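Local structure of alcohol oxidase (6F74) at residues A[49-54]-A[138-143]; A[42-47]-A[142-147]. The protein is a VAO-type flavoprotein, probably secreted, that binds FAD and probably oxidises alcohols with molecular oxygen. All blocks are in the same frame, centred on the assembly; numbering follows the deposited sequence.

Contact 1: residues A[49-54]-A[138-143]; sequences DKTLGK and ITLTLN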
loop_
_atom_site.group_PDB
_atom_site.type_symbol
_atom_site.label_atom_id
_atom_site.label_comp_id
_atom_site.label_asym_id
_atom_site.label_seq_id
_atom_site.Cartn_x
_atom_site.Cartn_y
_atom_site.Cartn_z
ATOM N N ASP A 49 -1.605 11.034 -30.379
ATOM C CA ASP A 49 -1.557 12.281 -29.583
ATOM C C ASP A 49 -2.657 13.254 -30.025
ATOM O O ASP A 49 -3.328 13.825 -29.188
ATOM C CB ASP A 49 -0.171 12.954 -29.663
ATOM C CG ASP A 49 -0.010 14.145 -28.717
ATOM O OD1 ASP A 49 -0.432 14.089 -27.551
ATOM O OD2 ASP A 49 0.569 15.165 -29.154
ATOM N N LYS A 50 -2.818 13.404 -31.330
ATOM C CA LYS A 50 -3.810 14.317 -31.932
ATOM C C LYS A 50 -5.264 13.908 -31.746
ATOM O O LYS A 50 -6.114 14.771 -31.611
ATOM C CB LYS A 50 -3.554 14.476 -33.415
ATOM C CG LYS A 50 -2.326 15.358 -33.695
ATOM C CD LYS A 50 -2.187 15.760 -35.169
ATOM C CE LYS A 50 -0.707 15.884 -35.611
ATOM N NZ LYS A 50 -0.568 16.564 -36.925
ATOM N N THR A 51 -5.545 12.613 -31.816
ATOM C CA THR A 51 -6.860 12.064 -31.465
ATOM C C THR A 51 -7.209 12.347 -30.006
ATOM O O THR A 51 -8.349 12.731 -29.683
ATOM C CB THR A 51 -6.872 10.540 -31.714
ATOM O OG1 THR A 51 -6.371 10.284 -33.018
ATOM C CG2 THR A 51 -8.243 9.943 -31.613
ATOM N N LEU A 52 -6.236 12.158 -29.113
ATOM C CA LEU A 52 -6.436 12.421 -27.681
ATOM C C LEU A 52 -6.681 13.896 -27.410
ATOM O O LEU A 52 -7.539 14.252 -26.620
ATOM C CB LEU A 52 -5.227 11.986 -26.861
ATOM C CG LEU A 52 -5.017 10.475 -26.737
ATOM C CD1 LEU A 52 -3.568 10.183 -26.323
ATOM C CD2 LEU A 52 -6.026 9.883 -25.754
ATOM N N GLY A 53 -5.920 14.741 -28.096
ATOM C CA GLY A 53 -5.807 16.151 -27.761
ATOM C C GLY A 53 -4.325 16.319 -27.506
ATOM O O GLY A 53 -3.780 15.751 -26.553
ATOM N N LYS A 54 -3.677 17.037 -28.401
ATOM C CA LYS A 54 -2.241 17.313 -28.336
ATOM C C LYS A 54 -1.793 17.652 -26.927
ATOM O O LYS A 54 -2.470 18.422 -26.244
ATOM C CB LYS A 54 -1.933 18.476 -29.300
ATOM C CG LYS A 54 -0.519 18.517 -29.820
ATOM C CD LYS A 54 -0.550 19.082 -31.279
ATOM C CE LYS A 54 0.808 19.055 -31.929
ATOM N NZ LYS A 54 1.811 19.720 -31.051
ATOM N N ILE A 138 -9.473 7.510 -21.728
ATOM C CA ILE A 138 -9.268 6.183 -21.178
ATOM C C ILE A 138 -9.661 5.137 -22.225
ATOM O O ILE A 138 -8.922 4.152 -22.431
ATOM C CB ILE A 138 -10.101 5.935 -19.906
ATOM C CG1 ILE A 138 -9.733 6.919 -18.797
ATOM C CG2 ILE A 138 -9.917 4.497 -19.399
ATOM C CD1 ILE A 138 -10.546 6.736 -17.537
ATOM N N THR A 139 -10.833 5.326 -22.835
ATOM C CA THR A 139 -11.304 4.429 -23.888
ATOM C C THR A 139 -10.251 4.337 -25.021
ATOM O O THR A 139 -9.925 3.238 -25.471
ATOM C CB THR A 139 -12.667 4.882 -24.463
ATOM O OG1 THR A 139 -13.687 4.714 -23.472
ATOM C CG2 THR A 139 -13.077 4.071 -25.706
ATOM N N LEU A 140 -9.740 5.485 -25.461
ATOM C CA LEU A 140 -8.784 5.522 -26.564
ATOM C C LEU A 140 -7.433 4.849 -26.203
ATOM O O LEU A 140 -6.802 4.204 -27.052
ATOM C CB LEU A 140 -8.535 6.963 -27.039
ATOM C CG LEU A 140 -9.671 7.696 -27.760
ATOM C CD1 LEU A 140 -9.477 9.207 -27.697
ATOM C CD2 LEU A 140 -9.785 7.222 -29.217
ATOM N N THR A 141 -7.023 4.988 -24.944
ATOM C CA THR A 141 -5.784 4.405 -24.483
ATOM C C THR A 141 -5.915 2.897 -24.410
ATOM O O THR A 141 -5.086 2.181 -24.965
ATOM C CB THR A 141 -5.354 5.006 -23.143
ATOM O OG1 THR A 141 -5.314 6.410 -23.285
ATOM C CG2 THR A 141 -3.966 4.477 -22.687
ATOM N N LEU A 142 -6.985 2.428 -23.771
ATOM C CA LEU A 142 -7.291 1.017 -23.731
ATOM C C LEU A 142 -7.272 0.443 -25.147
ATOM O O LEU A 142 -6.523 -0.506 -25.415
ATOM C CB LEU A 142 -8.645 0.760 -23.073
ATOM C CG LEU A 142 -9.182 -0.681 -23.083
ATOM C CD1 LEU A 142 -8.241 -1.655 -22.386
ATOM C CD2 LEU A 142 -10.543 -0.745 -22.444
ATOM N N ASN A 143 -8.069 1.035 -26.038
ATOM C CA ASN A 143 -8.202 0.535 -27.405
ATOM C C ASN A 143 -6.872 0.510 -28.174
ATOM O O ASN A 143 -6.568 -0.474 -28.848
ATOM C CB ASN A 143 -9.250 1.354 -28.200
ATOM C CG ASN A 143 -10.686 1.084 -27.769
ATOM O OD1 ASN A 143 -10.945 0.215 -26.958
ATOM N ND2 ASN A 143 -11.639 1.832 -28.339
#
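No ring or amide takes part where T51 and L52, at the C-terminal end of helix 42-52, meet L140 of helix 135-147, so there are no faces or edges to match, and branched methyls make the contact. L140 supplies both of its methyls. CD2 of L140 lies 3.9 Å from CG2 of T51, the two side chains crossing at a slant, while CD1 of L140 is 4.0 Å from CD2 of L52. L52 and L140 lie alongside one another, pointing opposite ways, so that L52 CD2 also comes within 4.1 Å of L140 CB. T51 can offer a methyl because, with OG1 beside the backbone N (chi1 -50°), CG2 stands anti to it, and OG1 bonds the carbonyl of A47 one helical turn earlier. T141 behaves similarly, its hydroxyl bonded to the carbonyl O of D137, and borders L52 CD2 only loosely. Deeper in, L52 and T141 both touch V130 on strand 128-131. With both threonine hydroxyls engaged by their own helices and no hydrogen bond between the segments, this is an apolar helix-helix contact onto the FAD-binding domain range, relying on shape and burial from exposed T51 inward to buried L52.

Contact 2: residues A[42-47]-A[142-147]; sequences NSVWEA and LNFAKQ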
loop_
_atom_site.group_PDB
_atom_site.type_symbol
_atom_site.label_atom_id
_atom_site.label_comp_id
_atom_site.label_asym_id
_atom_site.label_seq_id
_atom_site.Cartn_x
_atom_site.Cartn_y
_atom_site.Cartn_z
ATOM N N ASN A 42 6.835 6.725 -35.424
ATOM C CA ASN A 42 6.572 8.039 -34.859
ATOM C C ASN A 42 5.250 8.650 -35.355
ATOM O O ASN A 42 4.520 9.248 -34.573
ATOM C CB ASN A 42 7.764 8.989 -35.070
ATOM C CG ASN A 42 9.047 8.522 -34.339
ATOM O OD1 ASN A 42 10.138 8.600 -34.902
ATOM N ND2 ASN A 42 8.930 8.056 -33.077
ATOM N N SER A 43 4.911 8.442 -36.631
ATOM C CA SER A 43 3.676 9.000 -37.197
ATOM C C SER A 43 2.411 8.450 -36.516
ATOM O O SER A 43 1.429 9.180 -36.307
ATOM C CB SER A 43 3.624 8.746 -38.708
ATOM O OG SER A 43 3.413 7.365 -38.977
ATOM N N VAL A 44 2.438 7.165 -36.155
ATOM C CA VAL A 44 1.292 6.531 -35.503
ATOM C C VAL A 44 1.098 7.120 -34.111
ATOM O O VAL A 44 -0.017 7.447 -33.735
ATOM C CB VAL A 44 1.425 4.981 -35.461
ATOM C CG1 VAL A 44 0.299 4.337 -34.621
ATOM C CG2 VAL A 44 1.416 4.429 -36.886
ATOM N N TRP A 45 2.181 7.271 -33.358
ATOM C CA TRP A 45 2.113 7.886 -32.029
ATOM C C TRP A 45 1.637 9.327 -32.095
ATOM O O TRP A 45 0.833 9.770 -31.248
ATOM C CB TRP A 45 3.462 7.802 -31.310
ATOM C CG TRP A 45 3.830 6.396 -30.873
ATOM C CD1 TRP A 45 4.783 5.602 -31.419
ATOM C CD2 TRP A 45 3.261 5.652 -29.796
ATOM N NE1 TRP A 45 4.847 4.392 -30.759
ATOM C CE2 TRP A 45 3.921 4.399 -29.749
ATOM C CE3 TRP A 45 2.255 5.914 -28.849
ATOM C CZ2 TRP A 45 3.597 3.410 -28.812
ATOM C CZ3 TRP A 45 1.948 4.935 -27.911
ATOM C CH2 TRP A 45 2.622 3.696 -27.907
ATOM N N GLU A 46 2.127 10.068 -33.097
ATOM C CA GLU A 46 1.745 11.455 -33.274
ATOM C C GLU A 46 0.234 11.601 -33.591
ATOM O O GLU A 46 -0.451 12.440 -33.012
ATOM C CB GLU A 46 2.612 12.051 -34.376
ATOM C CG GLU A 46 2.449 13.547 -34.668
ATOM C CD GLU A 46 3.451 14.010 -35.716
ATOM O OE1 GLU A 46 4.584 13.404 -35.754
ATOM O OE2 GLU A 46 3.125 14.946 -36.525
ATOM N N ALA A 47 -0.276 10.742 -34.471
ATOM C CA ALA A 47 -1.721 10.690 -34.763
ATOM C C ALA A 47 -2.559 10.330 -33.520
ATOM O O ALA A 47 -3.676 10.815 -33.350
ATOM C CB ALA A 47 -2.008 9.712 -35.901
ATOM N N LEU A 142 -6.985 2.428 -23.771
ATOM C CA LEU A 142 -7.291 1.017 -23.731
ATOM C C LEU A 142 -7.272 0.443 -25.147
ATOM O O LEU A 142 -6.523 -0.506 -25.415
ATOM C CB LEU A 142 -8.645 0.760 -23.073
ATOM C CG LEU A 142 -9.182 -0.681 -23.083
ATOM C CD1 LEU A 142 -8.241 -1.655 -22.386
ATOM C CD2 LEU A 142 -10.543 -0.745 -22.444
ATOM N N ASN A 143 -8.069 1.035 -26.038
ATOM C CA ASN A 143 -8.202 0.535 -27.405
ATOM C C ASN A 143 -6.872 0.510 -28.174
ATOM O O ASN A 143 -6.568 -0.474 -28.848
ATOM C CB ASN A 143 -9.250 1.354 -28.200
ATOM C CG ASN A 143 -10.686 1.084 -27.769
ATOM O OD1 ASN A 143 -10.945 0.215 -26.958
ATOM N ND2 ASN A 143 -11.639 1.832 -28.339
ATOM N N PHE A 144 -6.101 1.581 -28.079
ATOM C CA PHE A 144 -4.791 1.656 -28.740
ATOM C C PHE A 144 -3.840 0.546 -28.223
ATOM O O PHE A 144 -3.147 -0.068 -29.007
ATOM C CB PHE A 144 -4.181 3.068 -28.574
ATOM C CG PHE A 144 -2.909 3.294 -29.344
ATOM C CD1 PHE A 144 -1.681 2.821 -28.849
ATOM C CD2 PHE A 144 -2.916 3.979 -30.545
ATOM C CE1 PHE A 144 -0.512 3.035 -29.535
ATOM C CE2 PHE A 144 -1.746 4.184 -31.250
ATOM C CZ PHE A 144 -0.537 3.716 -30.739
ATOM N N ALA A 145 -3.824 0.286 -26.916
ATOM C CA ALA A 145 -2.951 -0.755 -26.325
ATOM C C ALA A 145 -3.279 -2.115 -26.901
ATOM O O ALA A 145 -2.392 -2.869 -27.312
ATOM C CB ALA A 145 -3.122 -0.800 -24.817
ATOM N N LYS A 146 -4.577 -2.423 -26.916
ATOM C CA LYS A 146 -5.071 -3.687 -27.461
ATOM C C LYS A 146 -4.824 -3.768 -28.968
ATOM O O LYS A 146 -4.389 -4.781 -29.467
ATOM C CB LYS A 146 -6.581 -3.859 -27.186
ATOM C CG LYS A 146 -6.989 -3.975 -25.730
ATOM C CD LYS A 146 -8.432 -4.450 -25.590
ATOM C CE LYS A 146 -9.442 -3.461 -26.134
ATOM N NZ LYS A 146 -10.820 -3.968 -26.038
ATOM N N GLN A 147 -5.082 -2.687 -29.682
ATOM C CA GLN A 147 -4.902 -2.673 -31.126
ATOM C C GLN A 147 -3.444 -2.934 -31.534
ATOM O O GLN A 147 -3.202 -3.754 -32.446
ATOM C CB GLN A 147 -5.350 -1.346 -31.718
ATOM C CG GLN A 147 -5.349 -1.361 -33.254
ATOM C CD GLN A 147 -5.724 -0.058 -33.852
ATOM O OE1 GLN A 147 -6.110 0.862 -33.155
ATOM N NE2 GLN A 147 -5.660 0.014 -35.170
#
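V44 and F144 both swing a carbon anti to the backbone N, V44 its CG1 and F144 its CG (chi1 -174°), and these extended side chains reach from one helix to the other. The closest CA atoms of the two segments, those of W45 and F144, are 9.9 Å apart. W45 takes the other course: its CG stands anti to the carbonyl carbon (chi1 -71°), which lays the indole under the incoming phenyl. The far end of F144 thus comes down over one face of W45, CE1 of F144 lying 3.5 Å from CZ3 of W45, with CZ of F144 displaced toward the indole rim. The six-membered ring of W45 and the F144 ring have centroids 4.9 Å apart and planes inclined at 44°, an oblique pairing that is neither a stack nor a T-shape. V44 closes in at the edge of the phenyl, near its plane, CG1 of V44 being 3.9 Å from CE2 of F144. The rings extend an aromatic cluster: F48 stacks on F144, H148 meets it at a slant, and W39 approaches W45, which also stacks on Y128 of strand 128-131. Were W45 reduced to an alanine, F144 CE1 would probably lose the surface beneath it and Y128 its stacking partner. From helix 135-147, L142 and A145 touch L152 of strand 152-155, so that the helix pair is seated against the four-stranded mixed sheet.

Contacts 1 and 2 are successive parts of one interface between helices 42-52 and 135-147, their centres 8 Å apart. The order is reversed along the two partners: contact 2 uses the start of the first helix and the end of the second, whereas contact 1 joins the end of the first to the middle of the second, as expected for helices running roughly antiparallel. Aliphatic groups make contact 1, while aromatic rings dominate contact 2. Both helices also reach the mixed sheet that includes strand 128-131, so the N-terminal helix, far away in sequence, is packed onto the FAD-binding domain; the contact centres lie about 29 and 31 Å from the chain's centre, toward the outside of the molecule.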